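Local coordinates for 2L protein (Yaba-like disease virus, PDB 3IT8) that probably binds and neutralises host tumour necrosis factor, using an MHC class I-like fold made of a sheet-and-helix platform and an Ig-like domain, at residues D[26-31]-D[176-181]; D[100-105]-D[287-292]; D[104-109]-D[157-162]. All coordinates share one frame; numbering follows the deposited sequence.

Interaction 1 of 3, residues D[26-31]-D[176-181]; sequences NDQLVT and GKIPKD
I178 enters the contact with two branches, each spent on a different residue of the turn opposite. CG1 is rotated between the backbone N and the carbonyl carbon (chi1 68°) and continues extended to CD1, which ends 3.5 Å from ND2 of N26, the two side chains meeting at about a right angle. CG2 takes the position beside the backbone N and packs on the aliphatic part of Q28, with CG2 of I178 3.7 Å from CG of Q28. The Q28 chain leaves towards the loop and then bends at its second torsion (chi2 -60°), which brings its CD to 4.1 Å from CD of P179, the side chains of Q28 and P179 approaching from opposing directions.

The interface is thus made by van der Waals contact, and the polar ends of N26 and D27 are held by residues outside the two segments. OD1 of N26 accepts from the backbone N of T2, a bond that would help fix the rotation of the amide and so the position of the ND2 side that meets I178. D27 accepts hydrogen bonds from the hydroxyls of Y208 and Y263.

N26 and D27 form the connection between strands 18-25 and 28-36 of the eight-stranded platform sheet, and V30 and T31, both facing D23, make a classic beta bulge just beyond it. The loop 176-181, which leads from helix 148-174 to strand 185-189 of the Ig-like domain, lies against this turn, while Y208 touches both N26 and P179.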
loop_
_atom_site.group_PDB
_atom_site.type_symbol
_atom_site.label_atom_id
_atom_site.label_comp_id
_atom_site.label_asym_id
_atom_site.label_seq_id
_atom_site.Cartn_x
_atom_site.Cartn_y
_atom_site.Cartn_z
ATOM N N ASN D 26 -27.201 4.982 27.474
ATOM C CA ASN D 26 -27.220 3.980 28.546
ATOM C C ASN D 26 -28.614 4.153 29.122
ATOM O O ASN D 26 -29.572 4.264 28.364
ATOM C CB ASN D 26 -26.174 4.264 29.625
ATOM C CG ASN D 26 -24.774 3.923 29.179
ATOM O OD1 ASN D 26 -24.579 3.287 28.147
ATOM N ND2 ASN D 26 -23.786 4.333 29.964
ATOM N N ASP D 27 -28.739 4.194 30.442
ATOM C CA ASP D 27 -30.055 4.390 31.042
ATOM C C ASP D 27 -30.284 5.856 31.407
ATOM O O ASP D 27 -31.210 6.168 32.144
ATOM C CB ASP D 27 -30.240 3.500 32.283
ATOM C CG ASP D 27 -29.150 3.695 33.332
ATOM O OD1 ASP D 27 -28.252 4.558 33.141
ATOM O OD2 ASP D 27 -29.193 2.975 34.362
ATOM N N GLN D 28 -29.451 6.750 30.872
ATOM C CA GLN D 28 -29.547 8.182 31.165
ATOM C C GLN D 28 -30.355 9.007 30.154
ATOM O O GLN D 28 -29.990 9.108 28.981
ATOM C CB GLN D 28 -28.153 8.801 31.240
ATOM C CG GLN D 28 -27.217 8.125 32.182
ATOM C CD GLN D 28 -27.720 8.144 33.599
ATOM O OE1 GLN D 28 -28.237 7.137 34.098
ATOM N NE2 GLN D 28 -27.576 9.292 34.263
ATOM N N LEU D 29 -31.438 9.629 30.607
ATOM C CA LEU D 29 -32.224 10.440 29.701
ATOM C C LEU D 29 -31.377 11.647 29.283
ATOM O O LEU D 29 -30.788 12.324 30.114
ATOM C CB LEU D 29 -33.509 10.898 30.385
ATOM C CG LEU D 29 -34.333 11.872 29.546
ATOM C CD1 LEU D 29 -34.749 11.189 28.236
ATOM C CD2 LEU D 29 -35.544 12.355 30.351
ATOM N N VAL D 30 -31.304 11.909 27.989
ATOM C CA VAL D 30 -30.529 13.034 27.504
ATOM C C VAL D 30 -31.428 14.142 26.959
ATOM O O VAL D 30 -31.158 15.326 27.163
ATOM C CB VAL D 30 -29.582 12.601 26.388
ATOM C CG1 VAL D 30 -28.811 13.798 25.863
ATOM C CG2 VAL D 30 -28.640 11.551 26.899
ATOM N N THR D 31 -32.494 13.754 26.262
ATOM C CA THR D 31 -33.417 14.714 25.685
ATOM C C THR D 31 -34.826 14.186 25.598
ATOM O O THR D 31 -35.032 13.019 25.274
ATOM C CB THR D 31 -33.006 15.074 24.266
ATOM O OG1 THR D 31 -31.783 15.798 24.301
ATOM C CG2 THR D 31 -34.049 15.919 23.599
ATOM N N GLY D 176 -17.655 11.758 33.453
ATOM C CA GLY D 176 -17.804 11.925 34.884
ATOM C C GLY D 176 -19.205 12.044 35.461
ATOM O O GLY D 176 -19.402 11.742 36.632
ATOM N N LYS D 177 -20.186 12.451 34.663
ATOM C CA LYS D 177 -21.526 12.640 35.199
ATOM C C LYS D 177 -22.540 11.498 35.267
ATOM O O LYS D 177 -23.730 11.759 35.459
ATOM C CB LYS D 177 -22.171 13.847 34.519
ATOM C CG LYS D 177 -21.454 15.157 34.809
ATOM C CD LYS D 177 -22.356 16.334 34.513
ATOM C CE LYS D 177 -21.709 17.655 34.882
ATOM N NZ LYS D 177 -22.656 18.785 34.627
ATOM N N ILE D 178 -22.107 10.245 35.125
ATOM C CA ILE D 178 -23.068 9.131 35.230
ATOM C C ILE D 178 -22.483 7.967 36.019
ATOM O O ILE D 178 -21.298 7.972 36.326
ATOM C CB ILE D 178 -23.525 8.621 33.833
ATOM C CG1 ILE D 178 -22.365 7.938 33.112
ATOM C CG2 ILE D 178 -24.055 9.784 32.997
ATOM C CD1 ILE D 178 -22.801 7.106 31.934
ATOM N N PRO D 179 -23.300 6.955 36.350
ATOM C CA PRO D 179 -22.814 5.796 37.111
ATOM C C PRO D 179 -21.508 5.263 36.553
ATOM O O PRO D 179 -21.352 5.155 35.336
ATOM C CB PRO D 179 -23.947 4.790 36.974
ATOM C CG PRO D 179 -25.121 5.642 36.965
ATOM C CD PRO D 179 -24.720 6.778 36.022
ATOM N N LYS D 180 -20.566 4.945 37.441
ATOM C CA LYS D 180 -19.274 4.414 37.025
ATOM C C LYS D 180 -19.435 2.966 36.545
ATOM O O LYS D 180 -20.383 2.270 36.914
ATOM C CB LYS D 180 -18.294 4.451 38.192
ATOM C CG LYS D 180 -18.748 3.595 39.357
ATOM C CD LYS D 180 -17.598 3.267 40.286
ATOM C CE LYS D 180 -18.011 2.235 41.324
ATOM N NZ LYS D 180 -16.853 1.819 42.167
ATOM N N ASP D 181 -18.507 2.511 35.715
ATOM C CA ASP D 181 -18.560 1.142 35.224
ATOM C C ASP D 181 -18.447 0.189 36.405
ATOM O O ASP D 181 -17.715 0.443 37.365
ATOM C CB ASP D 181 -17.417 0.890 34.239
ATOM C CG ASP D 181 -17.786 1.251 32.817
ATOM O OD1 ASP D 181 -18.473 2.269 32.615
ATOM O OD2 ASP D 181 -17.382 0.520 31.895
#

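Interaction 2 of 3, residues D[100-105]-D[287-292]; sequences TGLLFG and TLEAQV
L102 overlaps the side chain of E289 through one methyl branch, its CD2 lying 3.8 Å from CB of E289, while the other branch, CD1, reaches to 3.9 Å from CB of A290. The leucine and glutamate side chains cross at about a right angle. CG of L102 sits beside its backbone N (chi1 -70°), a rotation that places the two methyls on these successive residues; the N-H of L102 donates to the carbonyl O of E289 at 3.3 Å, with an angle of 141° at the hydrogen and the donor tilted 31° from the carbonyl plane. CA of G101 adds a C-H contact to that same oxygen. The donor belongs to a type II' turn from T100 to L103, with G101 at its second position, which links strands 90-100 and 103-112 as a tight beta hairpin of the MHC-like platform. Its partner is the stretch leading into strand 291-293 of the Ig-like domain, so the contact joins the two parts of the molecule. OG1 of T100 is hydrogen-bonded to OD2 of D211. A neighbouring chain of another protein packs basic and polar side chains on L102 and E289; the carboxylate of E289, poorly ordered, has a long, weak ion pair with a basic side chain of that chain.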
loop_
_atom_site.group_PDB
_atom_site.type_symbol
_atom_site.label_atom_id
_atom_site.label_comp_id
_atom_site.label_asym_id
_atom_site.label_seq_id
_atom_site.Cartn_x
_atom_site.Cartn_y
_atom_site.Cartn_z
ATOM N N THR D 100 -21.380 -3.041 23.126
ATOM C CA THR D 100 -21.461 -3.926 24.289
ATOM C C THR D 100 -20.239 -4.845 24.284
ATOM O O THR D 100 -20.247 -5.883 23.626
ATOM C CB THR D 100 -22.726 -4.793 24.206
ATOM O OG1 THR D 100 -23.865 -3.945 24.026
ATOM C CG2 THR D 100 -22.907 -5.612 25.469
ATOM N N GLY D 101 -19.193 -4.473 25.016
ATOM C CA GLY D 101 -17.993 -5.289 25.007
ATOM C C GLY D 101 -17.419 -5.304 23.598
ATOM O O GLY D 101 -17.253 -4.249 22.978
ATOM N N LEU D 102 -17.129 -6.492 23.082
ATOM C CA LEU D 102 -16.590 -6.621 21.738
ATOM C C LEU D 102 -17.661 -6.421 20.676
ATOM O O LEU D 102 -17.358 -5.971 19.572
ATOM C CB LEU D 102 -15.973 -8.001 21.529
ATOM C CG LEU D 102 -14.677 -8.351 22.246
ATOM C CD1 LEU D 102 -14.200 -9.695 21.717
ATOM C CD2 LEU D 102 -13.629 -7.265 22.012
ATOM N N LEU D 103 -18.902 -6.773 21.005
ATOM C CA LEU D 103 -19.999 -6.640 20.059
ATOM C C LEU D 103 -20.364 -5.182 19.790
ATOM O O LEU D 103 -20.198 -4.316 20.656
ATOM C CB LEU D 103 -21.233 -7.377 20.571
ATOM C CG LEU D 103 -21.011 -8.829 20.990
ATOM C CD1 LEU D 103 -22.355 -9.447 21.379
ATOM C CD2 LEU D 103 -20.370 -9.613 19.858
ATOM N N PHE D 104 -20.850 -4.912 18.581
ATOM C CA PHE D 104 -21.259 -3.566 18.221
ATOM C C PHE D 104 -22.173 -3.613 17.010
ATOM O O PHE D 104 -22.000 -4.456 16.135
ATOM C CB PHE D 104 -20.027 -2.701 17.944
ATOM C CG PHE D 104 -19.231 -3.132 16.742
ATOM C CD1 PHE D 104 -19.435 -2.537 15.509
ATOM C CD2 PHE D 104 -18.262 -4.129 16.843
ATOM C CE1 PHE D 104 -18.688 -2.923 14.400
ATOM C CE2 PHE D 104 -17.510 -4.518 15.726
ATOM C CZ PHE D 104 -17.727 -3.913 14.514
ATOM N N GLY D 105 -23.156 -2.720 16.971
ATOM C CA GLY D 105 -24.075 -2.684 15.848
ATOM C C GLY D 105 -25.056 -1.532 15.949
ATOM O O GLY D 105 -24.995 -0.741 16.893
ATOM N N THR D 287 -17.104 -3.971 30.833
ATOM C CA THR D 287 -16.028 -4.437 31.695
ATOM C C THR D 287 -15.854 -5.846 31.142
ATOM O O THR D 287 -16.836 -6.449 30.732
ATOM C CB THR D 287 -16.484 -4.466 33.168
ATOM O OG1 THR D 287 -17.549 -5.408 33.340
ATOM C CG2 THR D 287 -16.995 -3.079 33.577
ATOM N N LEU D 288 -14.639 -6.377 31.109
ATOM C CA LEU D 288 -14.406 -7.711 30.521
ATOM C C LEU D 288 -14.949 -7.836 29.094
ATOM O O LEU D 288 -15.981 -8.450 28.886
ATOM C CB LEU D 288 -14.994 -8.851 31.398
ATOM C CG LEU D 288 -16.413 -9.255 31.903
ATOM C CD1 LEU D 288 -16.885 -8.256 32.919
ATOM C CD2 LEU D 288 -17.426 -9.421 30.793
ATOM N N GLU D 289 -14.249 -7.258 28.116
ATOM C CA GLU D 289 -14.674 -7.293 26.706
ATOM C C GLU D 289 -15.512 -8.522 26.320
ATOM O O GLU D 289 -16.544 -8.405 25.660
ATOM C CB GLU D 289 -13.456 -7.177 25.786
ATOM C CG GLU D 289 -12.731 -5.838 25.889
ATOM C CD GLU D 289 -11.611 -5.693 24.866
ATOM O OE1 GLU D 289 -10.683 -6.532 24.867
ATOM O OE2 GLU D 289 -11.658 -4.736 24.058
ATOM N N ALA D 290 -15.073 -9.701 26.736
ATOM C CA ALA D 290 -15.813 -10.924 26.454
ATOM C C ALA D 290 -15.188 -12.091 27.207
ATOM O O ALA D 290 -14.103 -12.553 26.853
ATOM C CB ALA D 290 -15.822 -11.209 24.972
ATOM N N GLN D 291 -15.867 -12.557 28.256
ATOM C CA GLN D 291 -15.375 -13.676 29.057
ATOM C C GLN D 291 -16.212 -14.941 28.920
ATOM O O GLN D 291 -17.426 -14.882 28.726
ATOM C CB GLN D 291 -15.300 -13.301 30.522
ATOM C CG GLN D 291 -13.977 -12.723 30.920
ATOM C CD GLN D 291 -13.755 -12.812 32.419
ATOM O OE1 GLN D 291 -13.925 -13.883 33.018
ATOM N NE2 GLN D 291 -13.370 -11.693 33.037
ATOM N N VAL D 292 -15.549 -16.093 29.021
ATOM C CA VAL D 292 -16.234 -17.372 28.905
ATOM C C VAL D 292 -16.437 -17.978 30.292
ATOM O O VAL D 292 -15.576 -17.857 31.170
ATOM C CB VAL D 292 -15.434 -18.342 28.030
ATOM C CG1 VAL D 292 -16.320 -19.489 27.596
ATOM C CG2 VAL D 292 -14.876 -17.614 26.821
#

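Interaction 3 of 3, residues D[104-109]-D[157-162]; sequences FGSYGY and GFEYMG
A first torsion of -158° swings CG of E159 to the far side from its own N, and the chain, extended beyond that point, sends its carboxylate across to the strand, over Y107 and G108, while S106 turns OG between its backbone N and carbonyl carbon to reach the helix backbone. OG of S106 donates to the carbonyl O of E159 at 2.7 Å, from a position 17° off the carbonyl plane. The same hydroxyl rests alongside the glutamate chain, OG of S106 lying 3.4 Å from CG of E159.

Further along, the carboxylate lies almost parallel over one face of the peptide that joins Y107 to G108, with CD of E159 3.5 Å from C of Y107. This placement explains why OE1 of E159 comes to 3.3 Å from N of G108 without a hydrogen bond: the N-H lies in the peptide plane, and the oxygen is above it.

Here helix 148-174 lies over the eight-stranded antiparallel floor of an MHC class I-like platform. Over these segments helix and strand run nearly antiparallel, at 174°, the axes of the segments coming to 7.3 Å at their closest; G108, which has no side chain, lies directly beneath the glutamate. The helix contains a wider pi-type turn at 158-162, in which O of G157 accepts from the N atoms of both M161 and G162, arriving from opposite faces of its plane. On the helix, F158 stacks on Y5, and Y160 borders a chain of another protein. The side chain of Y107 leaves its backbone away from the helix and packs on P248.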
loop_
_atom_site.group_PDB
_atom_site.type_symbol
_atom_site.label_atom_id
_atom_site.label_comp_id
_atom_site.label_asym_id
_atom_site.label_seq_id
_atom_site.Cartn_x
_atom_site.Cartn_y
_atom_site.Cartn_z
ATOM N N PHE D 104 -20.850 -4.912 18.581
ATOM C CA PHE D 104 -21.259 -3.566 18.221
ATOM C C PHE D 104 -22.173 -3.613 17.010
ATOM O O PHE D 104 -22.000 -4.456 16.135
ATOM C CB PHE D 104 -20.027 -2.701 17.944
ATOM C CG PHE D 104 -19.231 -3.132 16.742
ATOM C CD1 PHE D 104 -19.435 -2.537 15.509
ATOM C CD2 PHE D 104 -18.262 -4.129 16.843
ATOM C CE1 PHE D 104 -18.688 -2.923 14.400
ATOM C CE2 PHE D 104 -17.510 -4.518 15.726
ATOM C CZ PHE D 104 -17.727 -3.913 14.514
ATOM N N GLY D 105 -23.156 -2.720 16.971
ATOM C CA GLY D 105 -24.075 -2.684 15.848
ATOM C C GLY D 105 -25.056 -1.532 15.949
ATOM O O GLY D 105 -24.995 -0.741 16.893
ATOM N N SER D 106 -25.959 -1.425 14.977
ATOM C CA SER D 106 -26.955 -0.362 14.983
ATOM C C SER D 106 -28.298 -0.927 14.540
ATOM O O SER D 106 -28.353 -2.001 13.946
ATOM C CB SER D 106 -26.536 0.771 14.049
ATOM O OG SER D 106 -26.576 0.353 12.702
ATOM N N TYR D 107 -29.378 -0.208 14.808
ATOM C CA TYR D 107 -30.688 -0.705 14.430
ATOM C C TYR D 107 -31.626 0.438 14.124
ATOM O O TYR D 107 -31.362 1.582 14.477
ATOM C CB TYR D 107 -31.261 -1.557 15.570
ATOM C CG TYR D 107 -31.233 -0.838 16.900
ATOM C CD1 TYR D 107 -32.224 0.083 17.244
ATOM C CD2 TYR D 107 -30.161 -1.005 17.774
ATOM C CE1 TYR D 107 -32.142 0.813 18.412
ATOM C CE2 TYR D 107 -30.077 -0.268 18.948
ATOM C CZ TYR D 107 -31.068 0.634 19.251
ATOM O OH TYR D 107 -30.962 1.369 20.396
ATOM N N GLY D 108 -32.730 0.109 13.468
ATOM C CA GLY D 108 -33.732 1.095 13.128
ATOM C C GLY D 108 -34.940 0.308 12.698
ATOM O O GLY D 108 -34.938 -0.283 11.621
ATOM N N TYR D 109 -35.960 0.265 13.542
ATOM C CA TYR D 109 -37.168 -0.460 13.209
ATOM C C TYR D 109 -38.409 0.271 13.691
ATOM O O TYR D 109 -38.325 1.203 14.493
ATOM C CB TYR D 109 -37.109 -1.856 13.801
ATOM C CG TYR D 109 -37.003 -1.885 15.304
ATOM C CD1 TYR D 109 -38.146 -1.871 16.113
ATOM C CD2 TYR D 109 -35.758 -2.013 15.926
ATOM C CE1 TYR D 109 -38.049 -1.998 17.494
ATOM C CE2 TYR D 109 -35.649 -2.137 17.313
ATOM C CZ TYR D 109 -36.795 -2.134 18.087
ATOM O OH TYR D 109 -36.686 -2.296 19.448
ATOM N N GLY D 157 -29.278 6.910 7.136
ATOM C CA GLY D 157 -27.990 7.502 7.422
ATOM C C GLY D 157 -27.522 7.298 8.850
ATOM O O GLY D 157 -26.372 6.898 9.095
ATOM N N PHE D 158 -28.418 7.575 9.793
ATOM C CA PHE D 158 -28.121 7.454 11.207
ATOM C C PHE D 158 -27.713 6.024 11.515
ATOM O O PHE D 158 -26.726 5.778 12.230
ATOM C CB PHE D 158 -29.356 7.815 12.017
ATOM C CG PHE D 158 -29.092 7.977 13.485
ATOM C CD1 PHE D 158 -28.213 8.951 13.945
ATOM C CD2 PHE D 158 -29.745 7.173 14.411
ATOM C CE1 PHE D 158 -27.989 9.121 15.311
ATOM C CE2 PHE D 158 -29.528 7.334 15.775
ATOM C CZ PHE D 158 -28.648 8.311 16.230
ATOM N N GLU D 159 -28.472 5.084 10.955
ATOM C CA GLU D 159 -28.221 3.674 11.186
ATOM C C GLU D 159 -26.957 3.206 10.481
ATOM O O GLU D 159 -26.242 2.343 10.973
ATOM C CB GLU D 159 -29.410 2.841 10.718
ATOM C CG GLU D 159 -29.479 1.480 11.375
ATOM C CD GLU D 159 -30.563 0.605 10.796
ATOM O OE1 GLU D 159 -31.662 1.116 10.502
ATOM O OE2 GLU D 159 -30.320 -0.604 10.649
ATOM N N TYR D 160 -26.669 3.786 9.331
ATOM C CA TYR D 160 -25.493 3.381 8.592
ATOM C C TYR D 160 -24.185 3.805 9.243
ATOM O O TYR D 160 -23.194 3.086 9.174
ATOM C CB TYR D 160 -25.530 3.948 7.184
ATOM C CG TYR D 160 -24.362 3.484 6.350
ATOM C CD1 TYR D 160 -24.310 2.178 5.856
ATOM C CD2 TYR D 160 -23.288 4.337 6.074
ATOM C CE1 TYR D 160 -23.223 1.726 5.108
ATOM C CE2 TYR D 160 -22.190 3.893 5.328
ATOM C CZ TYR D 160 -22.166 2.580 4.851
ATOM O OH TYR D 160 -21.066 2.115 4.156
ATOM N N MET D 161 -24.155 4.976 9.864
ATOM C CA MET D 161 -22.912 5.427 10.464
ATOM C C MET D 161 -23.085 6.561 11.466
ATOM O O MET D 161 -22.361 6.638 12.463
ATOM C CB MET D 161 -21.956 5.870 9.367
ATOM C CG MET D 161 -20.609 6.285 9.878
ATOM S SD MET D 161 -19.530 6.872 8.555
ATOM C CE MET D 161 -19.518 5.474 7.524
ATOM N N GLY D 162 -24.044 7.439 11.195
ATOM C CA GLY D 162 -24.283 8.564 12.075
ATOM C C GLY D 162 -24.292 8.238 13.555
ATOM O O GLY D 162 -23.572 8.850 14.349
#

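Interactions 2 and 3 use successive parts of strand 103-112 and share F104 and G105: the hairpin end meets the Ig-like domain, and the continuation carries helix 148-174. Interaction 1 reaches the same sheet from the connection between two other strands, and touches interaction 2 where D181 packs on T287. None is fully core. Interaction 3 lies deepest, its centre 11 Å from that of the chain, against 17 and 16 Å for the others. Its chemistry is polar, a hydroxyl and a carboxylate against backbone; interaction 1 is van der Waals contact alone, and interaction 2 combines one backbone bond with leucine packing beside another protein.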